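Local coordinates for ribosomal RNA processing protein 6 (PDB 4NLC) that probably trims RNA from its 3' end as an exosome-associated 3'-5' exoribonuclease, present here as its catalytic core, at residues T91-H99 against D222-Y230; L169-N178 against M249-L260. The protein carries 1 engineered substitution. All blocks are in the same frame, centred on the assembly; numbering follows the deposited sequence.

Both contacts are largely buried and lay helix against the same mixed sheet, but they meet it at different places. Interaction 1 packs the junction of helices 213-224 and 226-238 on an inner strand, 92-100, whereas interaction 2 sets helix 249-261, the next helix along the chain, against an outermost strand, 169-171, and the short helix leaving it. Their chemistry differs accordingly. No hydrogen bond crosses interaction 1, which combines apolar packing with a cluster of carboxylates; interaction 2 joins an aromatic pair and apolar knob-into-hole packing to one direct hydrogen bond and two water bridges. Centres about 15 Å apart, the two meet through Tyr230, whose ring touches Phe170, and through Leu226, which packs against Thr172.

Interaction 1 of 2, residues T91-H99 against D222-Y230; sequences TEIAVDLEH and DTHFLLYVY
Asp222 faces Asp96 and Glu98 with a single carboxylate oxygen. Its OD2 lies 3.1 Å from Asp96 OD2 and 3.0 Å from Glu98 OE2, acceptor against acceptor, so these approaches are not hydrogen bonds. The carboxylate planes of Asp96 and Asp222 are turned 52° apart. Asp96 reaches the cluster with CG trans to its backbone N (chi1 -165°), whereas Glu98, farther along the strand, bends at chi2 (-60°), which puts OE2 beside Asp222 OD2; the side chains of Glu98 and Asp222 cross at about a right angle.

Thr223, the next residue, divides its two branches. Methyl CG2 lies against the strand, 3.6 Å from Asp96 N and close to Asp96 CB as well, while the hydroxyl bonds to Ser115 of neighbouring strand 108-115. The carbonyl of Thr223 also passes near the methyl of Ala94, and accepts from Leu226 N as the chain turns into its second helix.

There the small side chain of Ala94 allows a close approach: its CB is 3.6 Å from Leu226 CB. Leu227 continues the apolar seam with CG 3.9 Å from Ala94 CB, and drapes its CD2 over the strand backbone, 3.7 Å from Ile93 C. Glu92 CG is 3.8 Å from Leu227 CD2 and touches Tyr230 CE2 obliquely. The polar ends of this last pair are held by other partners: Gln54 bonds to both Tyr230 OH and Glu92 OE1, and Arg117 forms a salt bridge with Glu92 OE2.

Asp96 and Glu98, two residues apart on an inner strand as a DxE motif, with Asp222 from a helix, probably form part of the active site, as in DEDD exonucleases of the RNase H-like fold, where such acids gather round catalytic metal ions; no metal is among their partners here.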
loop_
_atom_site.group_PDB
_atom_site.type_symbol
_atom_site.label_atom_id
_atom_site.label_comp_id
_atom_site.label_asym_id
_atom_site.label_seq_id
_atom_site.Cartn_x
_atom_site.Cartn_y
_atom_site.Cartn_z
ATOM N N THR A 91 -18.887 11.271 12.075
ATOM C CA THR A 91 -19.704 10.894 10.907
ATOM C C THR A 91 -18.824 10.802 9.645
ATOM O O THR A 91 -19.251 10.267 8.620
ATOM C CB THR A 91 -20.894 11.854 10.732
ATOM O OG1 THR A 91 -20.402 13.190 10.670
ATOM C CG2 THR A 91 -21.929 11.715 11.851
ATOM N N GLU A 92 -17.605 11.339 9.724
ATOM C CA GLU A 92 -16.612 11.306 8.665
ATOM C C GLU A 92 -15.206 11.476 9.217
ATOM O O GLU A 92 -14.970 12.315 10.092
ATOM C CB GLU A 92 -16.898 12.273 7.491
ATOM C CG GLU A 92 -16.753 13.754 7.784
ATOM C CD GLU A 92 -17.927 14.405 8.478
ATOM O OE1 GLU A 92 -19.076 13.945 8.273
ATOM O OE2 GLU A 92 -17.691 15.357 9.257
ATOM N N ILE A 93 -14.274 10.650 8.706
ATOM C CA ILE A 93 -12.864 10.675 9.119
ATOM C C ILE A 93 -12.036 10.616 7.873
ATOM O O ILE A 93 -12.492 10.030 6.885
ATOM C CB ILE A 93 -12.488 9.528 10.114
ATOM C CG1 ILE A 93 -12.463 8.129 9.418
ATOM C CG2 ILE A 93 -13.377 9.532 11.388
ATOM C CD1 ILE A 93 -12.013 6.925 10.310
ATOM N N ALA A 94 -10.820 11.213 7.913
ATOM C CA ALA A 94 -9.879 11.228 6.781
ATOM C C ALA A 94 -8.787 10.248 7.123
ATOM O O ALA A 94 -8.278 10.268 8.245
ATOM C CB ALA A 94 -9.295 12.614 6.589
ATOM N N VAL A 95 -8.466 9.350 6.181
ATOM C CA VAL A 95 -7.477 8.311 6.382
ATOM C C VAL A 95 -6.436 8.318 5.249
ATOM O O VAL A 95 -6.758 8.585 4.085
ATOM C CB VAL A 95 -8.133 6.897 6.554
ATOM C CG1 VAL A 95 -7.100 5.844 6.992
ATOM C CG2 VAL A 95 -9.327 6.913 7.527
ATOM N N ASP A 96 -5.188 7.994 5.606
ATOM C CA ASP A 96 -4.071 7.770 4.697
ATOM C C ASP A 96 -3.114 6.728 5.316
ATOM O O ASP A 96 -3.194 6.422 6.508
ATOM C CB ASP A 96 -3.350 9.070 4.289
ATOM C CG ASP A 96 -2.424 8.933 3.075
ATOM O OD1 ASP A 96 -2.633 7.990 2.258
ATOM O OD2 ASP A 96 -1.499 9.772 2.935
ATOM N N LEU A 97 -2.243 6.157 4.498
ATOM C CA LEU A 97 -1.301 5.145 4.954
ATOM C C LEU A 97 0.074 5.440 4.390
ATOM O O LEU A 97 0.174 5.965 3.279
ATOM C CB LEU A 97 -1.731 3.753 4.415
ATOM C CG LEU A 97 -3.091 3.136 4.775
ATOM C CD1 LEU A 97 -3.280 1.808 4.049
ATOM C CD2 LEU A 97 -3.203 2.847 6.239
ATOM N N GLU A 98 1.137 5.047 5.116
ATOM C CA GLU A 98 2.509 5.061 4.580
ATOM C C GLU A 98 2.926 3.584 4.467
ATOM O O GLU A 98 2.434 2.734 5.227
ATOM C CB GLU A 98 3.487 5.916 5.388
ATOM C CG GLU A 98 3.067 7.375 5.527
ATOM C CD GLU A 98 2.907 8.184 4.251
ATOM O OE1 GLU A 98 3.490 7.799 3.213
ATOM O OE2 GLU A 98 2.205 9.219 4.296
ATOM N N HIS A 99 3.752 3.259 3.490
ATOM C CA HIS A 99 4.073 1.859 3.156
ATOM C C HIS A 99 5.573 1.634 2.855
ATOM O O HIS A 99 6.312 2.592 2.624
ATOM C CB HIS A 99 3.192 1.502 1.923
ATOM C CG HIS A 99 3.195 0.078 1.458
ATOM N ND1 HIS A 99 3.995 -0.331 0.409
ATOM C CD2 HIS A 99 2.395 -0.952 1.819
ATOM C CE1 HIS A 99 3.719 -1.612 0.216
ATOM N NE2 HIS A 99 2.775 -2.035 1.048
ATOM N N ASP A 222 -0.962 14.926 5.488
ATOM C CA ASP A 222 -1.612 14.133 4.451
ATOM C C ASP A 222 -3.113 13.929 4.752
ATOM O O ASP A 222 -3.881 13.726 3.808
ATOM C CB ASP A 222 -0.910 12.771 4.271
ATOM C CG ASP A 222 0.290 12.755 3.335
ATOM O OD1 ASP A 222 0.594 13.814 2.726
ATOM O OD2 ASP A 222 0.917 11.687 3.201
ATOM N N THR A 223 -3.543 14.017 6.054
ATOM C CA THR A 223 -4.962 13.874 6.400
ATOM C C THR A 223 -5.590 15.145 6.971
ATOM O O THR A 223 -6.806 15.308 6.899
ATOM C CB THR A 223 -5.186 12.703 7.365
ATOM O OG1 THR A 223 -4.451 12.915 8.578
ATOM C CG2 THR A 223 -4.866 11.365 6.749
ATOM N N HIS A 224 -4.779 16.003 7.609
ATOM C CA HIS A 224 -5.200 17.247 8.279
ATOM C C HIS A 224 -6.156 18.150 7.460
ATOM O O HIS A 224 -7.101 18.711 8.032
ATOM C CB HIS A 224 -3.964 18.028 8.719
ATOM C CG HIS A 224 -4.291 19.301 9.427
ATOM N ND1 HIS A 224 -4.526 19.327 10.782
ATOM C CD2 HIS A 224 -4.433 20.554 8.928
ATOM C CE1 HIS A 224 -4.803 20.588 11.071
ATOM N NE2 HIS A 224 -4.771 21.360 9.980
ATOM N N PHE A 225 -5.953 18.236 6.130
ATOM C CA PHE A 225 -6.792 19.093 5.277
ATOM C C PHE A 225 -7.872 18.328 4.482
ATOM O O PHE A 225 -8.687 18.954 3.798
ATOM C CB PHE A 225 -5.916 19.914 4.301
ATOM C CG PHE A 225 -4.697 20.571 4.917
ATOM C CD1 PHE A 225 -4.778 21.841 5.478
ATOM C CD2 PHE A 225 -3.459 19.946 4.885
ATOM C CE1 PHE A 225 -3.650 22.457 6.016
ATOM C CE2 PHE A 225 -2.344 20.545 5.468
ATOM C CZ PHE A 225 -2.437 21.811 5.990
ATOM N N LEU A 226 -7.858 16.993 4.562
ATOM C CA LEU A 226 -8.693 16.135 3.753
ATOM C C LEU A 226 -10.196 16.258 4.017
ATOM O O LEU A 226 -10.974 16.177 3.062
ATOM C CB LEU A 226 -8.224 14.673 3.832
ATOM C CG LEU A 226 -8.660 13.738 2.670
ATOM C CD1 LEU A 226 -8.404 14.380 1.291
ATOM C CD2 LEU A 226 -7.935 12.396 2.743
ATOM N N LEU A 227 -10.625 16.486 5.261
ATOM C CA LEU A 227 -12.073 16.640 5.488
ATOM C C LEU A 227 -12.615 17.957 4.949
ATOM O O LEU A 227 -13.743 17.976 4.492
ATOM C CB LEU A 227 -12.473 16.423 6.942
ATOM C CG LEU A 227 -12.256 15.018 7.491
ATOM C CD1 LEU A 227 -12.516 14.995 8.980
ATOM C CD2 LEU A 227 -13.081 13.990 6.745
ATOM N N TYR A 228 -11.808 19.034 4.948
ATOM C CA TYR A 228 -12.218 20.323 4.346
ATOM C C TYR A 228 -12.314 20.146 2.846
ATOM O O TYR A 228 -13.265 20.628 2.248
ATOM C CB TYR A 228 -11.242 21.460 4.672
ATOM C CG TYR A 228 -11.552 22.770 3.958
ATOM C CD1 TYR A 228 -12.625 23.568 4.354
ATOM C CD2 TYR A 228 -10.755 23.223 2.911
ATOM C CE1 TYR A 228 -12.899 24.784 3.724
ATOM C CE2 TYR A 228 -11.028 24.434 2.262
ATOM C CZ TYR A 228 -12.096 25.213 2.681
ATOM O OH TYR A 228 -12.357 26.413 2.069
ATOM N N VAL A 229 -11.320 19.467 2.241
ATOM C CA VAL A 229 -11.250 19.159 0.801
ATOM C C VAL A 229 -12.506 18.373 0.429
ATOM O O VAL A 229 -13.180 18.698 -0.549
ATOM C CB VAL A 229 -9.920 18.410 0.451
ATOM C CG1 VAL A 229 -10.001 17.681 -0.891
ATOM C CG2 VAL A 229 -8.737 19.379 0.467
ATOM N N TYR A 230 -12.849 17.381 1.265
ATOM C CA TYR A 230 -14.043 16.548 1.122
ATOM C C TYR A 230 -15.324 17.436 1.041
ATOM O O TYR A 230 -16.112 17.280 0.116
ATOM C CB TYR A 230 -14.114 15.543 2.302
ATOM C CG TYR A 230 -15.429 14.808 2.434
ATOM C CD1 TYR A 230 -15.865 13.932 1.437
ATOM C CD2 TYR A 230 -16.195 14.912 3.591
ATOM C CE1 TYR A 230 -17.043 13.197 1.580
ATOM C CE2 TYR A 230 -17.376 14.177 3.750
ATOM C CZ TYR A 230 -17.797 13.324 2.736
ATOM O OH TYR A 230 -18.981 12.639 2.843
#

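Interaction 2 of 2, residues L169-N178 against M249-L260; sequences LFDTSIALQN and MLLHVFQESRLL
Phe170 meets helix 249-260 along the length of its side chain. CB lies 4.0 Å from Phe254 CE1. With CG trans to the backbone N (chi1 -171°), the ring lies against the helix, and CD2 stands 3.4 Å above the plane of the Phe254 ring, over its centre. The edge of Phe170 is thus turned toward the face of Phe254, an edge-to-face pair with planes 63° apart. CE2 and CZ then reach Val253 CG1, each at 3.6 Å, and CE2 also touches Leu250 CD1. On the other flank of the ring, CD1 packs on Tyr230.

Beside the aromatic pair, Asp171 N donates to Ser257 OG (3.1 Å, 162°). That hydroxyl in turn donates to Val253 O, so one serine links the strand to its own helix. Asp171 caps helix 172-178 through OD1, which accepts from Ser173 N and also from Gly150 N. Ile174 is a knob in the hole formed by Val253, Glu256, Ser257 and Leu260. One water joins the carbonyls of Leu169 and Phe254; a second joins Asn178 ND2 to Glu256 OE2.

Ser257 is this protein's own tie between helix 249-260 and strand 169-171, an outermost strand of the RNase H-like sheet.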
loop_
_atom_site.group_PDB
_atom_site.type_symbol
_atom_site.label_atom_id
_atom_site.label_comp_id
_atom_site.label_asym_id
_atom_site.label_seq_id
_atom_site.Cartn_x
_atom_site.Cartn_y
_atom_site.Cartn_z
ATOM N N LEU A 169 -16.562 4.159 1.661
ATOM C CA LEU A 169 -15.362 4.830 1.269
ATOM C C LEU A 169 -15.776 6.012 0.402
ATOM O O LEU A 169 -16.717 5.907 -0.399
ATOM C CB LEU A 169 -14.472 3.869 0.414
ATOM C CG LEU A 169 -13.252 4.496 -0.323
ATOM C CD1 LEU A 169 -12.182 4.913 0.650
ATOM C CD2 LEU A 169 -12.666 3.533 -1.345
ATOM N N PHE A 170 -15.090 7.142 0.586
ATOM C CA PHE A 170 -15.208 8.285 -0.310
ATOM C C PHE A 170 -13.781 8.637 -0.732
ATOM O O PHE A 170 -12.937 8.911 0.117
ATOM C CB PHE A 170 -15.970 9.488 0.268
ATOM C CG PHE A 170 -16.237 10.549 -0.784
ATOM C CD1 PHE A 170 -15.286 11.522 -1.076
ATOM C CD2 PHE A 170 -17.441 10.572 -1.488
ATOM C CE1 PHE A 170 -15.546 12.513 -2.029
ATOM C CE2 PHE A 170 -17.702 11.569 -2.430
ATOM C CZ PHE A 170 -16.742 12.520 -2.710
ATOM N N ASP A 171 -13.511 8.573 -2.036
ATOM C CA ASP A 171 -12.188 8.851 -2.576
ATOM C C ASP A 171 -12.189 10.235 -3.236
ATOM O O ASP A 171 -12.839 10.430 -4.266
ATOM C CB ASP A 171 -11.765 7.735 -3.549
ATOM C CG ASP A 171 -10.307 7.795 -4.001
ATOM O OD1 ASP A 171 -9.777 8.921 -4.187
ATOM O OD2 ASP A 171 -9.730 6.732 -4.257
ATOM N N THR A 172 -11.471 11.191 -2.625
ATOM C CA THR A 172 -11.408 12.580 -3.094
ATOM C C THR A 172 -10.666 12.722 -4.449
ATOM O O THR A 172 -10.895 13.698 -5.171
ATOM C CB THR A 172 -10.851 13.524 -2.006
ATOM O OG1 THR A 172 -9.692 12.949 -1.424
ATOM C CG2 THR A 172 -11.862 13.819 -0.927
ATOM N N SER A 173 -9.816 11.746 -4.802
ATOM C CA SER A 173 -9.128 11.765 -6.078
ATOM C C SER A 173 -10.145 11.390 -7.182
ATOM O O SER A 173 -10.156 12.027 -8.233
ATOM C CB SER A 173 -7.925 10.827 -6.056
ATOM O OG SER A 173 -7.299 10.791 -7.326
ATOM N N ILE A 174 -11.047 10.423 -6.908
ATOM C CA ILE A 174 -12.108 10.031 -7.851
ATOM C C ILE A 174 -13.050 11.227 -8.067
ATOM O O ILE A 174 -13.434 11.482 -9.206
ATOM C CB ILE A 174 -12.843 8.713 -7.449
ATOM C CG1 ILE A 174 -11.872 7.493 -7.496
ATOM C CG2 ILE A 174 -14.087 8.466 -8.334
ATOM C CD1 ILE A 174 -12.501 6.165 -7.046
ATOM N N ALA A 175 -13.364 11.995 -6.991
ATOM C CA ALA A 175 -14.185 13.217 -7.083
ATOM C C ALA A 175 -13.551 14.204 -8.078
ATOM O O ALA A 175 -14.217 14.657 -8.994
ATOM C CB ALA A 175 -14.309 13.873 -5.710
ATOM N N LEU A 176 -12.242 14.469 -7.938
ATOM C CA LEU A 176 -11.512 15.401 -8.822
ATOM C C LEU A 176 -11.475 14.913 -10.282
ATOM O O LEU A 176 -11.752 15.708 -11.181
ATOM C CB LEU A 176 -10.122 15.715 -8.245
ATOM C CG LEU A 176 -10.111 16.716 -7.055
ATOM C CD1 LEU A 176 -8.799 16.678 -6.284
ATOM C CD2 LEU A 176 -10.329 18.154 -7.522
ATOM N N GLN A 177 -11.250 13.586 -10.515
ATOM C CA GLN A 177 -11.278 12.995 -11.863
ATOM C C GLN A 177 -12.667 13.220 -12.518
ATOM O O GLN A 177 -12.749 13.601 -13.691
ATOM C CB GLN A 177 -11.010 11.481 -11.782
ATOM C CG GLN A 177 -9.561 11.102 -11.514
ATOM C CD GLN A 177 -9.440 9.600 -11.433
ATOM O OE1 GLN A 177 -9.703 8.988 -10.400
ATOM N NE2 GLN A 177 -9.161 8.962 -12.552
ATOM N N ASN A 178 -13.757 12.970 -11.741
ATOM C CA ASN A 178 -15.137 13.142 -12.214
ATOM C C ASN A 178 -15.525 14.593 -12.495
ATOM O O ASN A 178 -16.470 14.813 -13.226
ATOM C CB ASN A 178 -16.126 12.476 -11.261
ATOM C CG ASN A 178 -16.197 11.000 -11.552
ATOM O OD1 ASN A 178 -16.815 10.551 -12.521
ATOM N ND2 ASN A 178 -15.434 10.239 -10.829
ATOM N N MET A 249 -23.996 13.793 -9.477
ATOM C CA MET A 249 -22.553 13.625 -9.569
ATOM C C MET A 249 -21.933 13.236 -8.206
ATOM O O MET A 249 -20.998 12.435 -8.187
ATOM C CB MET A 249 -21.929 14.876 -10.207
ATOM C CG MET A 249 -20.841 14.574 -11.218
ATOM S SD MET A 249 -21.335 13.508 -12.600
ATOM C CE MET A 249 -19.821 12.708 -12.913
ATOM N N LEU A 250 -22.499 13.730 -7.074
ATOM C CA LEU A 250 -22.042 13.353 -5.719
ATOM C C LEU A 250 -22.269 11.849 -5.451
ATOM O O LEU A 250 -21.338 11.165 -5.015
ATOM C CB LEU A 250 -22.632 14.238 -4.587
ATOM C CG LEU A 250 -22.218 13.863 -3.138
ATOM C CD1 LEU A 250 -20.689 13.910 -2.916
ATOM C CD2 LEU A 250 -22.954 14.694 -2.093
ATOM N N LEU A 251 -23.473 11.339 -5.777
ATOM C CA LEU A 251 -23.827 9.911 -5.650
ATOM C C LEU A 251 -22.976 9.050 -6.585
ATOM O O LEU A 251 -22.602 7.946 -6.199
ATOM C CB LEU A 251 -25.313 9.662 -5.942
ATOM C CG LEU A 251 -26.247 9.637 -4.757
ATOM C CD1 LEU A 251 -27.706 9.698 -5.225
ATOM C CD2 LEU A 251 -26.035 8.376 -3.904
ATOM N N HIS A 252 -22.654 9.562 -7.797
ATOM C CA HIS A 252 -21.797 8.851 -8.763
ATOM C C HIS A 252 -20.391 8.614 -8.164
ATOM O O HIS A 252 -19.849 7.518 -8.263
ATOM C CB HIS A 252 -21.713 9.594 -10.106
ATOM C CG HIS A 252 -20.794 8.943 -11.091
ATOM N ND1 HIS A 252 -21.146 7.785 -11.751
ATOM C CD2 HIS A 252 -19.549 9.307 -11.483
ATOM C CE1 HIS A 252 -20.113 7.474 -12.513
ATOM N NE2 HIS A 252 -19.125 8.353 -12.379
ATOM N N VAL A 253 -19.849 9.617 -7.479
ATOM C CA VAL A 253 -18.518 9.532 -6.879
ATOM C C VAL A 253 -18.519 8.544 -5.697
ATOM O O VAL A 253 -17.618 7.715 -5.600
ATOM C CB VAL A 253 -17.949 10.929 -6.553
ATOM C CG1 VAL A 253 -16.619 10.811 -5.831
ATOM C CG2 VAL A 253 -17.769 11.733 -7.846
ATOM N N PHE A 254 -19.571 8.563 -4.868
ATOM C CA PHE A 254 -19.749 7.590 -3.792
ATOM C C PHE A 254 -19.849 6.186 -4.393
ATOM O O PHE A 254 -19.320 5.256 -3.809
ATOM C CB PHE A 254 -21.019 7.896 -2.993
ATOM C CG PHE A 254 -20.778 8.770 -1.785
ATOM C CD1 PHE A 254 -20.188 8.247 -0.632
ATOM C CD2 PHE A 254 -21.169 10.101 -1.784
ATOM C CE1 PHE A 254 -19.977 9.052 0.496
ATOM C CE2 PHE A 254 -20.938 10.913 -0.659
ATOM C CZ PHE A 254 -20.360 10.379 0.475
ATOM N N GLN A 255 -20.484 6.055 -5.583
ATOM C CA GLN A 255 -20.655 4.771 -6.289
ATOM C C GLN A 255 -19.350 4.235 -6.830
ATOM O O GLN A 255 -19.051 3.056 -6.654
ATOM C CB GLN A 255 -21.743 4.858 -7.384
ATOM C CG GLN A 255 -23.147 4.864 -6.758
ATOM C CD GLN A 255 -24.261 5.417 -7.621
ATOM O OE1 GLN A 255 -24.054 6.132 -8.610
ATOM N NE2 GLN A 255 -25.483 5.147 -7.211
ATOM N N GLU A 256 -18.556 5.113 -7.458
ATOM C CA GLU A 256 -17.239 4.773 -7.984
ATOM C C GLU A 256 -16.278 4.382 -6.858
ATOM O O GLU A 256 -15.550 3.408 -7.019
ATOM C CB GLU A 256 -16.700 5.914 -8.859
ATOM C CG GLU A 256 -17.516 6.096 -10.129
ATOM C CD GLU A 256 -17.250 5.074 -11.216
ATOM O OE1 GLU A 256 -17.939 4.028 -11.237
ATOM O OE2 GLU A 256 -16.362 5.328 -12.061
ATOM N N SER A 257 -16.294 5.132 -5.720
ATOM C CA SER A 257 -15.490 4.863 -4.515
ATOM C C SER A 257 -15.858 3.491 -3.899
ATOM O O SER A 257 -14.968 2.770 -3.474
ATOM C CB SER A 257 -15.683 5.963 -3.476
ATOM O OG SER A 257 -15.455 7.251 -4.026
ATOM N N ARG A 258 -17.156 3.115 -3.913
ATOM C CA ARG A 258 -17.656 1.822 -3.425
ATOM C C ARG A 258 -17.077 0.679 -4.285
ATOM O O ARG A 258 -16.616 -0.316 -3.744
ATOM C CB ARG A 258 -19.197 1.811 -3.433
ATOM C CG ARG A 258 -19.848 0.437 -3.242
ATOM C CD ARG A 258 -21.261 0.543 -2.697
ATOM N NE ARG A 258 -22.191 1.084 -3.684
ATOM C CZ ARG A 258 -23.070 2.049 -3.441
ATOM N NH1 ARG A 258 -23.184 2.565 -2.222
ATOM N NH2 ARG A 258 -23.862 2.489 -4.409
ATOM N N LEU A 259 -17.059 0.852 -5.611
ATOM C CA LEU A 259 -16.464 -0.097 -6.544
ATOM C C LEU A 259 -14.986 -0.311 -6.240
ATOM O O LEU A 259 -14.512 -1.448 -6.310
ATOM C CB LEU A 259 -16.682 0.354 -7.999
ATOM C CG LEU A 259 -18.154 0.313 -8.470
ATOM C CD1 LEU A 259 -18.313 0.926 -9.829
ATOM C CD2 LEU A 259 -18.687 -1.093 -8.502
ATOM N N LEU A 260 -14.277 0.764 -5.839
ATOM C CA LEU A 260 -12.863 0.697 -5.438
ATOM C C LEU A 260 -12.698 -0.071 -4.108
ATOM O O LEU A 260 -11.730 -0.818 -3.954
ATOM C CB LEU A 260 -12.245 2.100 -5.336
ATOM C CG LEU A 260 -10.722 2.162 -5.235
ATOM C CD1 LEU A 260 -10.063 1.653 -6.506
ATOM C CD2 LEU A 260 -10.260 3.555 -4.941
HETATM O O HOH W 1 -18.881 4.427 -1.029
HETATM O O HOH W 2 -15.013 7.539 -11.464
#